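PDB 5EDF: FrpC operon protein from Neisseria meningitidis, which binds the RTX protein FrpC and is an iron-regulated protein of otherwise unknown function, putatively involved in adhesion. Local coordinates for residues S184-G188 with F189-Y193; E116-T120 with Y121-K125; F21-G25 with T26-I30. All blocks are in the same frame, centred on the assembly; numbering follows the deposited sequence.

Contact 1: residues S184-G188 with F189-Y193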
ATOM      1  N   SER A 184      -5.456  -7.078  -0.077  1.00 10.90           N
ATOM      2  CA  SER A 184      -4.725  -8.262  -0.446  1.00 11.66           C
ATOM      3  C   SER A 184      -4.447  -9.150   0.729  1.00 11.70           C
ATOM      4  O   SER A 184      -4.550  -8.705   1.903  1.00 11.56           O
ATOM      5  CB  SER A 184      -3.426  -7.871  -1.146  1.00 11.76           C
ATOM      6  OG  SER A 184      -2.506  -7.254  -0.239  1.00 11.89           O
ATOM      7  N   CYS A 185      -4.046 -10.373   0.437  1.00 14.12           N
ATOM      8  CA  CYS A 185      -3.620 -11.349   1.436  1.00 15.27           C
ATOM      9  C   CYS A 185      -2.313 -11.925   0.944  1.00 15.98           C
ATOM     10  O   CYS A 185      -2.240 -12.384  -0.192  1.00 19.71           O
ATOM     11  CB  CYS A 185      -4.668 -12.451   1.604  1.00 16.59           C
ATOM     12  SG  CYS A 185      -6.297 -11.734   2.073  1.00 20.41           S
ATOM     13  N   ILE A 186      -1.273 -11.787   1.773  1.00 18.24           N
ATOM     14  CA  ILE A 186       0.094 -12.160   1.414  1.00 18.75           C
ATOM     15  C   ILE A 186       0.634 -13.010   2.551  1.00 22.40           C
ATOM     16  O   ILE A 186       0.864 -12.508   3.650  1.00 20.14           O
ATOM     17  CB  ILE A 186       0.976 -10.912   1.207  1.00 16.62           C
ATOM     18  CG1 ILE A 186       0.415 -10.050   0.093  1.00 17.08           C
ATOM     19  CG2 ILE A 186       2.450 -11.319   0.942  1.00 20.37           C
ATOM     20  CD1 ILE A 186       1.010  -8.670  -0.064  1.00 18.64           C
ATOM     21  N   ASN A 187       0.839 -14.288   2.289  1.00 23.51           N
ATOM     22  CA  ASN A 187       1.543 -15.162   3.236  1.00 28.60           C
ATOM     23  C   ASN A 187       0.908 -15.158   4.633  1.00 25.07           C
ATOM     24  O   ASN A 187       1.629 -15.157   5.620  1.00 24.82           O
ATOM     25  CB  ASN A 187       3.032 -14.744   3.381  1.00 29.33           C
ATOM     26  CG  ASN A 187       3.888 -15.059   2.154  1.00 42.81           C
ATOM     27  OD1 ASN A 187       3.451 -14.937   1.007  1.00 42.16           O
ATOM     28  ND2 ASN A 187       5.144 -15.434   2.406  1.00 48.79           N
ATOM     29  N   GLY A 188      -0.421 -15.148   4.723  1.00 24.04           N
ATOM     30  CA  GLY A 188      -1.122 -15.177   6.023  1.00 22.79           C
ATOM     31  C   GLY A 188      -1.414 -13.800   6.613  1.00 20.21           C
ATOM     32  O   GLY A 188      -2.096 -13.682   7.652  1.00 20.02           O
ATOM     33  N   PHE A 189      -0.898 -12.773   5.956  1.00 17.35           N
ATOM     34  CA  PHE A 189      -1.124 -11.393   6.371  1.00 16.00           C
ATOM     35  C   PHE A 189      -2.167 -10.750   5.499  1.00 17.71           C
ATOM     36  O   PHE A 189      -2.330 -11.131   4.330  1.00 19.87           O
ATOM     37  CB  PHE A 189       0.166 -10.555   6.309  1.00 14.74           C
ATOM     38  CG  PHE A 189       1.256 -11.103   7.171  1.00 18.26           C
ATOM     39  CD1 PHE A 189       1.292 -10.790   8.500  1.00 18.63           C
ATOM     40  CD2 PHE A 189       2.223 -11.991   6.657  1.00 20.08           C
ATOM     41  CE1 PHE A 189       2.288 -11.370   9.343  1.00 19.69           C
ATOM     42  CE2 PHE A 189       3.226 -12.531   7.460  1.00 20.63           C
ATOM     43  CZ  PHE A 189       3.239 -12.229   8.803  1.00 19.59           C
ATOM     44  N   THR A 190      -2.907  -9.804   6.035  1.00 12.75           N
ATOM     45  CA  THR A 190      -3.705  -8.920   5.205  1.00 13.51           C
ATOM     46  C   THR A 190      -2.938  -7.624   5.017  1.00 11.61           C
ATOM     47  O   THR A 190      -2.291  -7.135   5.949  1.00 12.03           O
ATOM     48  CB  THR A 190      -5.086  -8.641   5.788  1.00 13.52           C
ATOM     49  OG1 THR A 190      -4.960  -7.979   7.051  1.00 14.59           O
ATOM     50  CG2 THR A 190      -5.880  -9.939   5.978  1.00 15.95           C
ATOM     51  N   VAL A 191      -2.968  -7.116   3.784  1.00 10.49           N
ATOM     52  CA  VAL A 191      -2.183  -5.950   3.404  1.00 10.05           C
ATOM     53  C   VAL A 191      -3.126  -5.033   2.646  1.00 11.32           C
ATOM     54  O   VAL A 191      -3.637  -5.406   1.572  1.00 10.37           O
ATOM     55  CB  VAL A 191      -0.977  -6.382   2.581  1.00  9.21           C
ATOM     56  CG1 VAL A 191      -0.185  -5.195   2.143  1.00 11.43           C
ATOM     57  CG2 VAL A 191      -0.117  -7.356   3.419  1.00 11.72           C
ATOM     58  N   GLN A 192      -3.428  -3.878   3.223  1.00  9.61           N
ATOM     59  CA  GLN A 192      -4.488  -2.995   2.734  1.00  9.58           C
ATOM     60  C   GLN A 192      -3.925  -1.601   2.631  1.00  9.51           C
ATOM     61  O   GLN A 192      -3.303  -1.092   3.580  1.00 10.27           O
ATOM     62  CB  GLN A 192      -5.681  -3.043   3.668  1.00 11.48           C
ATOM     63  CG  GLN A 192      -6.307  -4.426   3.777  1.00 11.69           C
ATOM     64  CD  GLN A 192      -7.396  -4.571   4.794  1.00 14.80           C
ATOM     65  OE1 GLN A 192      -7.779  -3.627   5.460  1.00 16.54           O
ATOM     66  NE2 GLN A 192      -7.883  -5.803   4.935  1.00 16.92           N
ATOM     67  N   TYR A 193      -4.170  -0.931   1.507  1.00  9.49           N
ATOM     68  CA  TYR A 193      -3.558   0.370   1.296  1.00  9.05           C
ATOM     69  C   TYR A 193      -4.254   1.143   0.192  1.00  9.01           C
ATOM     70  O   TYR A 193      -4.917   0.567  -0.657  1.00  9.53           O
ATOM     71  CB  TYR A 193      -2.073   0.192   0.992  1.00  9.53           C
ATOM     72  CG  TYR A 193      -1.702  -0.633  -0.217  1.00  8.91           C
ATOM     73  CD1 TYR A 193      -1.381  -0.027  -1.418  1.00 10.65           C
ATOM     74  CD2 TYR A 193      -1.638  -2.017  -0.154  1.00  9.24           C
ATOM     75  CE1 TYR A 193      -1.029  -0.782  -2.532  1.00 11.79           C
ATOM     76  CE2 TYR A 193      -1.277  -2.778  -1.245  1.00 10.12           C
ATOM     77  CZ  TYR A 193      -0.983  -2.163  -2.442  1.00 10.39           C
ATOM     78  OH  TYR A 193      -0.595  -2.845  -3.577  1.00 11.59           O
TER
HETATM   79  O   HOH W   1      -7.155  -7.962   2.936  1.00 17.54           O

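Contact 2: residues E116-T120 with Y121-K125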
ATOM      1  N   GLU A 116     -17.700 -12.833 -10.161  1.00 20.36           N
ATOM      2  CA  GLU A 116     -19.082 -13.274 -10.427  1.00 21.51           C
ATOM      3  C   GLU A 116     -20.075 -12.251  -9.904  1.00 20.65           C
ATOM      4  O   GLU A 116     -21.067 -11.937 -10.559  1.00 20.32           O
ATOM      5  CB  GLU A 116     -19.332 -14.639  -9.774  1.00 29.44           C
ATOM      6  CG  GLU A 116     -18.540 -15.765 -10.414  1.00 37.48           C
ATOM      7  CD  GLU A 116     -18.479 -17.020  -9.572  1.00 47.53           C
ATOM      8  OE1 GLU A 116     -19.544 -17.468  -9.083  1.00 46.96           O
ATOM      9  OE2 GLU A 116     -17.360 -17.561  -9.415  1.00 48.98           O
ATOM     10  N   ARG A 117     -19.802 -11.722  -8.712  1.00 19.10           N
ATOM     11  CA  ARG A 117     -20.683 -10.744  -8.105  1.00 20.21           C
ATOM     12  C   ARG A 117     -20.688  -9.502  -8.986  1.00 17.14           C
ATOM     13  O   ARG A 117     -21.740  -8.933  -9.304  1.00 18.36           O
ATOM     14  CB  ARG A 117     -20.221 -10.406  -6.691  1.00 21.35           C
ATOM     15  CG  ARG A 117     -21.007  -9.315  -5.946  1.00 31.04           C
ATOM     16  CD  ARG A 117     -20.355  -9.018  -4.567  1.00 35.95           C
ATOM     17  NE  ARG A 117     -20.848  -7.780  -3.946  1.00 39.99           N
ATOM     18  CZ  ARG A 117     -20.270  -7.143  -2.922  1.00 46.76           C
ATOM     19  NH1 ARG A 117     -19.152  -7.607  -2.366  1.00 48.66           N
ATOM     20  NH2 ARG A 117     -20.809  -6.017  -2.453  1.00 43.35           N
ATOM     21  N   LEU A 118     -19.510  -9.056  -9.397  1.00 16.43           N
ATOM     22  CA  LEU A 118     -19.419  -7.880 -10.261  1.00 15.51           C
ATOM     23  C   LEU A 118     -20.249  -8.066 -11.530  1.00 15.92           C
ATOM     24  O   LEU A 118     -20.958  -7.152 -11.922  1.00 15.72           O
ATOM     25  CB  LEU A 118     -17.971  -7.588 -10.637  1.00 13.81           C
ATOM     26  CG  LEU A 118     -17.065  -7.068  -9.553  1.00 14.85           C
ATOM     27  CD1 LEU A 118     -15.636  -6.888 -10.028  1.00 15.25           C
ATOM     28  CD2 LEU A 118     -17.590  -5.734  -8.987  1.00 17.03           C
ATOM     29  N   LEU A 119     -20.168  -9.229 -12.171  1.00 15.26           N
ATOM     30  CA  LEU A 119     -20.955  -9.464 -13.352  1.00 16.74           C
ATOM     31  C   LEU A 119     -22.458  -9.347 -13.077  1.00 17.57           C
ATOM     32  O   LEU A 119     -23.189  -8.776 -13.897  1.00 17.94           O
ATOM     33  CB  LEU A 119     -20.576 -10.803 -13.950  1.00 18.00           C
ATOM     34  CG  LEU A 119     -19.144 -10.918 -14.461  1.00 19.79           C
ATOM     35  CD1 LEU A 119     -18.801 -12.370 -14.770  1.00 29.21           C
ATOM     36  CD2 LEU A 119     -18.911 -10.041 -15.671  1.00 24.62           C
ATOM     37  N   THR A 120     -22.906  -9.865 -11.928  1.00 17.85           N
ATOM     38  CA  THR A 120     -24.338  -9.795 -11.590  1.00 17.48           C
ATOM     39  C   THR A 120     -24.782  -8.339 -11.415  1.00 17.71           C
ATOM     40  O   THR A 120     -25.946  -8.021 -11.624  1.00 20.68           O
ATOM     41  CB  THR A 120     -24.749 -10.640 -10.351  1.00 24.24           C
ATOM     42  OG1 THR A 120     -24.244 -10.075  -9.134  1.00 24.11           O
ATOM     43  CG2 THR A 120     -24.286 -12.083 -10.462  1.00 23.41           C
ATOM     44  N   TYR A 121     -23.845  -7.465 -11.083  1.00 16.25           N
ATOM     45  CA  TYR A 121     -24.116  -6.061 -10.858  1.00 15.23           C
ATOM     46  C   TYR A 121     -24.085  -5.226 -12.134  1.00 16.06           C
ATOM     47  O   TYR A 121     -24.422  -4.045 -12.083  1.00 19.39           O
ATOM     48  CB  TYR A 121     -23.109  -5.473  -9.859  1.00 17.57           C
ATOM     49  CG  TYR A 121     -23.255  -5.850  -8.421  1.00 20.22           C
ATOM     50  CD1 TYR A 121     -24.240  -6.739  -7.988  1.00 17.94           C
ATOM     51  CD2 TYR A 121     -22.404  -5.295  -7.462  1.00 22.09           C
ATOM     52  CE1 TYR A 121     -24.377  -7.062  -6.645  1.00 25.29           C
ATOM     53  CE2 TYR A 121     -22.533  -5.603  -6.147  1.00 23.71           C
ATOM     54  CZ  TYR A 121     -23.522  -6.485  -5.728  1.00 27.47           C
ATOM     55  OH  TYR A 121     -23.624  -6.781  -4.382  1.00 27.44           O
ATOM     56  N   GLY A 122     -23.716  -5.813 -13.283  1.00 14.92           N
ATOM     57  CA  GLY A 122     -23.609  -5.044 -14.518  1.00 14.81           C
ATOM     58  C   GLY A 122     -22.247  -4.450 -14.783  1.00 15.59           C
ATOM     59  O   GLY A 122     -22.105  -3.638 -15.695  1.00 17.80           O
ATOM     60  N   VAL A 123     -21.245  -4.873 -14.024  1.00 14.65           N
ATOM     61  CA  VAL A 123     -19.845  -4.513 -14.276  1.00 16.23           C
ATOM     62  C   VAL A 123     -19.337  -5.539 -15.278  1.00 20.04           C
ATOM     63  O   VAL A 123     -19.778  -6.705 -15.283  1.00 23.43           O
ATOM     64  CB  VAL A 123     -19.068  -4.550 -12.985  1.00 15.10           C
ATOM     65  CG1 VAL A 123     -17.589  -4.232 -13.198  1.00 16.11           C
ATOM     66  CG2 VAL A 123     -19.702  -3.556 -11.984  1.00 14.23           C
ATOM     67  N   LYS A 124     -18.512  -5.103 -16.224  1.00 15.56           N
ATOM     68  CA  LYS A 124     -18.166  -5.978 -17.345  1.00 16.74           C
ATOM     69  C   LYS A 124     -16.716  -6.453 -17.334  1.00 14.53           C
ATOM     70  O   LYS A 124     -15.829  -5.697 -16.965  1.00 16.22           O
ATOM     71  CB  LYS A 124     -18.432  -5.254 -18.644  1.00 16.92           C
ATOM     72  CG  LYS A 124     -19.828  -4.756 -18.822  1.00 17.64           C
ATOM     73  CD  LYS A 124     -20.886  -5.879 -18.755  1.00 19.35           C
ATOM     74  CE  LYS A 124     -22.289  -5.341 -18.876  1.00 18.31           C
ATOM     75  NZ  LYS A 124     -22.529  -4.710 -20.211  1.00 17.69           N
ATOM     76  N   LYS A 125     -16.486  -7.703 -17.692  1.00 15.85           N
ATOM     77  CA  LYS A 125     -15.130  -8.219 -17.814  1.00 14.54           C
ATOM     78  C   LYS A 125     -14.477  -7.616 -19.045  1.00 16.30           C
ATOM     79  O   LYS A 125     -15.136  -7.391 -20.085  1.00 17.67           O
ATOM     80  CB  LYS A 125     -15.174  -9.742 -17.893  1.00 18.08           C
ATOM     81  CG  LYS A 125     -13.928 -10.425 -17.465  1.00 24.00           C
ATOM     82  CD  LYS A 125     -14.205 -11.878 -17.126  1.00 25.58           C
ATOM     83  CE  LYS A 125     -12.996 -12.559 -16.586  1.00 27.23           C
ATOM     84  NZ  LYS A 125     -11.890 -12.556 -17.584  1.00 26.85           N
TER
HETATM   85  O   HOH W   2     -22.439  -7.790 -16.301  1.00 20.56           O

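Contact 3: residues F21-G25 with T26-I30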
ATOM      1  N   PHE A  21       8.816  -7.128  15.103  1.00 14.66           N
ATOM      2  CA  PHE A  21       7.427  -7.108  15.515  1.00 14.49           C
ATOM      3  C   PHE A  21       6.941  -8.539  15.657  1.00 15.70           C
ATOM      4  O   PHE A  21       7.473  -9.423  15.048  1.00 15.92           O
ATOM      5  CB  PHE A  21       6.602  -6.409  14.469  1.00 13.25           C
ATOM      6  CG  PHE A  21       6.911  -4.943  14.330  1.00 13.00           C
ATOM      7  CD1 PHE A  21       6.249  -4.004  15.096  1.00 17.32           C
ATOM      8  CD2 PHE A  21       7.863  -4.503  13.423  1.00 14.12           C
ATOM      9  CE1 PHE A  21       6.511  -2.640  14.968  1.00 18.27           C
ATOM     10  CE2 PHE A  21       8.107  -3.151  13.272  1.00 16.27           C
ATOM     11  CZ  PHE A  21       7.448  -2.225  14.063  1.00 15.84           C
ATOM     12  N   ASP A  22       5.939  -8.725  16.509  1.00 15.91           N
ATOM     13  CA  ASP A  22       5.361 -10.037  16.757  1.00 16.64           C
ATOM     14  C   ASP A  22       3.851  -9.963  16.702  1.00 16.86           C
ATOM     15  O   ASP A  22       3.259  -9.173  17.415  1.00 16.74           O
ATOM     16  CB  ASP A  22       5.798 -10.607  18.121  1.00 19.26           C
ATOM     17  CG  ASP A  22       5.215 -11.944  18.384  1.00 25.57           C
ATOM     18  OD1 ASP A  22       5.742 -12.934  17.835  1.00 30.21           O
ATOM     19  OD2 ASP A  22       4.213 -11.997  19.115  1.00 29.95           O
ATOM     20  N   PHE A  23       3.257 -10.730  15.785  1.00 15.02           N
ATOM     21  CA  PHE A  23       1.817 -10.914  15.700  1.00 16.46           C
ATOM     22  C   PHE A  23       1.456 -12.260  16.308  1.00 16.68           C
ATOM     23  O   PHE A  23       1.537 -13.267  15.629  1.00 15.94           O
ATOM     24  CB  PHE A  23       1.346 -10.952  14.237  1.00 16.75           C
ATOM     25  CG  PHE A  23       1.552  -9.679  13.443  1.00 15.58           C
ATOM     26  CD1 PHE A  23       0.555  -8.696  13.370  1.00 15.88           C
ATOM     27  CD2 PHE A  23       2.651  -9.558  12.629  1.00 18.70           C
ATOM     28  CE1 PHE A  23       0.729  -7.566  12.559  1.00 16.19           C
ATOM     29  CE2 PHE A  23       2.815  -8.426  11.797  1.00 20.53           C
ATOM     30  CZ  PHE A  23       1.829  -7.454  11.781  1.00 18.02           C
ATOM     31  N   GLN A  24       1.106 -12.251  17.582  1.00 17.58           N
ATOM     32  CA  GLN A  24       0.763 -13.484  18.295  1.00 18.23           C
ATOM     33  C   GLN A  24       1.701 -14.637  17.946  1.00 17.36           C
ATOM     34  O   GLN A  24       1.245 -15.750  17.654  1.00 21.38           O
ATOM     35  CB  GLN A  24      -0.699 -13.861  18.065  1.00 21.11           C
ATOM     36  CG  GLN A  24      -1.684 -12.738  18.311  1.00 29.90           C
ATOM     37  CD  GLN A  24      -1.889 -12.400  19.776  1.00 37.87           C
ATOM     38  OE1 GLN A  24      -1.570 -13.188  20.674  1.00 37.55           O
ATOM     39  NE2 GLN A  24      -2.429 -11.213  20.024  1.00 44.35           N
ATOM     40  N   GLY A  25       3.006 -14.389  18.011  1.00 18.94           N
ATOM     41  CA  GLY A  25       3.996 -15.414  17.749  1.00 22.87           C
ATOM     42  C   GLY A  25       4.697 -15.349  16.403  1.00 21.29           C
ATOM     43  O   GLY A  25       5.785 -15.874  16.243  1.00 22.66           O
ATOM     44  N   THR A  26       4.071 -14.689  15.413  1.00 17.77           N
ATOM     45  CA  THR A  26       4.636 -14.613  14.083  1.00 17.68           C
ATOM     46  C   THR A  26       5.483 -13.327  13.960  1.00 15.39           C
ATOM     47  O   THR A  26       4.971 -12.222  14.151  1.00 15.75           O
ATOM     48  CB  THR A  26       3.522 -14.566  13.051  1.00 15.61           C
ATOM     49  OG1 THR A  26       2.771 -15.806  13.114  1.00 17.17           O
ATOM     50  CG2 THR A  26       4.096 -14.420  11.669  1.00 16.25           C
ATOM     51  N   LYS A  27       6.767 -13.497  13.707  1.00 16.51           N
ATOM     52  CA  LYS A  27       7.699 -12.375  13.644  1.00 16.50           C
ATOM     53  C   LYS A  27       7.749 -11.701  12.264  1.00 15.58           C
ATOM     54  O   LYS A  27       7.573 -12.356  11.200  1.00 18.10           O
ATOM     55  CB  LYS A  27       9.118 -12.801  14.036  1.00 20.55           C
ATOM     56  CG  LYS A  27       9.234 -13.423  15.422  1.00 29.62           C
ATOM     57  CD  LYS A  27       8.975 -12.415  16.521  1.00 33.66           C
ATOM     58  CE  LYS A  27       9.294 -13.001  17.885  1.00 38.13           C
ATOM     59  NZ  LYS A  27       8.354 -14.091  18.247  1.00 38.11           N
HETATM   60  N   MSE A  28       7.998 -10.394  12.277  1.00 15.15           N
HETATM   61  CA  MSE A  28       8.252  -9.644  11.085  1.00 15.22           C
HETATM   62  C   MSE A  28       9.390  -8.719  11.412  1.00 14.74           C
HETATM   63  O   MSE A  28       9.359  -8.056  12.465  1.00 16.31           O
HETATM   64  CB  MSE A  28       7.035  -8.812  10.740  1.00 19.67           C
HETATM   65  CG  MSE A  28       7.041  -8.257   9.381  1.00 24.56           C
HETATM   66 SE   MSE A  28       5.259  -7.749   8.714  1.00 20.79          SE
HETATM   67  CE  MSE A  28       4.804  -9.233   7.533  1.00 20.56           C
ATOM     68  N   VAL A  29      10.382  -8.648  10.540  1.00 13.10           N
ATOM     69  CA  VAL A  29      11.588  -7.844  10.786  1.00 13.82           C
ATOM     70  C   VAL A  29      11.656  -6.791   9.677  1.00 13.34           C
ATOM     71  O   VAL A  29      11.769  -7.150   8.512  1.00 14.47           O
ATOM     72  CB  VAL A  29      12.870  -8.698  10.822  1.00 14.83           C
ATOM     73  CG1 VAL A  29      14.094  -7.808  10.989  1.00 17.89           C
ATOM     74  CG2 VAL A  29      12.774  -9.692  11.962  1.00 18.47           C
ATOM     75  N   ILE A  30      11.512  -5.509  10.032  1.00 12.52           N
ATOM     76  CA  ILE A  30      11.282  -4.440   9.061  1.00 12.47           C
ATOM     77  C   ILE A  30      12.434  -3.463   9.076  1.00 12.10           C
ATOM     78  O   ILE A  30      12.736  -2.901  10.130  1.00 12.08           O
ATOM     79  CB  ILE A  30       9.971  -3.708   9.378  1.00 11.24           C
ATOM     80  CG1 ILE A  30       8.817  -4.716   9.383  1.00 14.60           C
ATOM     81  CG2 ILE A  30       9.705  -2.573   8.344  1.00 11.65           C
ATOM     82  CD1 ILE A  30       7.432  -4.105   9.510  1.00 14.05           C
TER
HETATM   83  O   HOH W   3       1.106 -16.622  15.096  1.00 18.68           O

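Contact 1: residues S184-G188 with F189-Y193
With chi1 of 69° the hydroxyl of Ser184 is wedged between its own backbone N and carbonyl carbon, which turns OG toward Val191 across a two-residue beta hairpin; Val191 holds CG1 anti to its N (chi1 178°), leaving CG2 for Ile186. The hairpin closes through a type I' turn from Ile186 to Phe189, and both central residues have positive phi. Gly188 suits its position in this turn, where a CB would collide with the preceding carbonyl O. Two bonds close the turn: Ile186 N to Phe189 O at 2.8 Å, and Phe189 N to Ile186 O, the latter donor lying well above the carbonyl plane. At the next hydrogen-bonded pair, beyond Cys185 and Thr190, Val191 N bonds to Ser184 O with an N-H...O angle of 169°, whereas the return bond from Ser184 N to Val191 O is weak. Val191 O also accepts from Ser184 OG at 2.8 Å, so the buried hydroxyl reinforces the weak rung. Ser184, Ile186, Phe189 and Val191 share one face of the sheet. There CD1 of Ile186 meets CG2 of Val191 at 3.9 Å, and helix 205-224 covers this face, touching Ser184, Phe189 and Val191. On the other face Cys185 and Thr190 form a non-hydrogen-bonded pair, and SG of Cys185 is joined to Cys108 in a disulfide, tying the hairpin to the segment following strand 98-105. Ile186 O lies in the plane of the Phe189 ring at its edge, 3.3 Å from CD2 of Phe189.

Contact 2: residues E116-T120 with Y121-K125
Tyr121, Leu118 and Leu119 have the most surface buried where helix 114-120 ends and the chain turns toward strand 124-126. The Tyr121 ring folds back beside the helix and rests on Arg117: CG of Arg117 stands over one face, 4.1 Å from the Tyr121 ring centroid and 23° off its normal, a CH-pi contact displaced toward the hydroxyl end. Because Arg117 runs extended from a CG anti to its N (chi1 176°), NE arrives beside Tyr121 OH and donates to it at 3.0 Å, with the oxygen close to the guanidinium plane; guanidinium and ring stand almost perpendicular, 89° apart. The turn is a Schellman motif with Gly122 at positive phi: Val123 N bonds to Leu118 O at 3.1 Å and Gly122 N to Leu119 O at 3.1 Å. CB of Leu118 packs on CB of Val123 at 4.0 Å, and both residues touch Tyr136 of strand 133-138. Leu119 extends CD2 to within 3.5 Å of Val123 O, while a water bridges Leu119 O and Val123 O. Thr120 OG1 donates in plane to a lone pair of Arg117 O. Turn N-H groups, a hydroxyl and water thus serve the last-turn carbonyls, and the cationic donor probably makes the Tyr121 hydroxyl somewhat more acidic.

Contact 3: residues F21-G25 with T26-I30
Phe21 N donates to Met28 O at 2.8 Å with an N-H...O angle of 170°, among the shortest bonds of a tight antiparallel hairpin. A type I' turn from Phe23 to Thr26 joins the strands, and Phe23 N to Thr26 O at 2.8 Å is one of its two closing bonds. The carboxylate of Asp22 links the turn to the facing strand: OD2 accepts from Gly25 N at 2.9 Å, an Asx motif bracing the turn, and OD1 forms a salt bridge with Lys27 NZ at 2.9 Å. Gly25 N comes from the syn side of OD2, Lys27 NZ from above the carboxylate plane, 44° out of it. Lys27 achieves this by bending at chi2 (-68°) and chi4, which folds the ammonium back over Asp22, its partner in the non-hydrogen-bonded backbone pair. On the face opposite Asp22, SE of the selenomethionine Met28 lies at the edge of the Phe23 ring, 4.0 Å from CE2 of Phe23, a Met-aromatic contact. Ile30 CD1 reaches CE2 of Phe21 at 3.9 Å, the two side chains crossing at about a right angle. This face lies against three elements: Phe21, Phe23, Met28 and Ile30 touch Ile61 of strand 61-70, Met28 and Ile30 helix 205-224, and Phe23, Thr26 and Met28 strand 98-105.

In the fold
From the N terminus the three contacts follow in series, with no nesting or crossing. Contact 3 closes the hairpin of strands 18-23 and 26-31 in a three-stranded mixed sheet. Contact 2 comes next, leading from helix 114-120 into strand 124-126, an outermost strand of the nine-stranded antiparallel sheet. Contact 1 then closes the hairpin of strands 178-186 and 189-193 inside that same sheet, with about 24 Å between its centre and that of contact 2. Contacts 1 and 3 touch directly: Phe189 CZ lies 3.6 Å from Met28 CE, and its ring also reaches Phe23 and Thr26, joining the two sheets, while helix 205-224 packs on both hairpins.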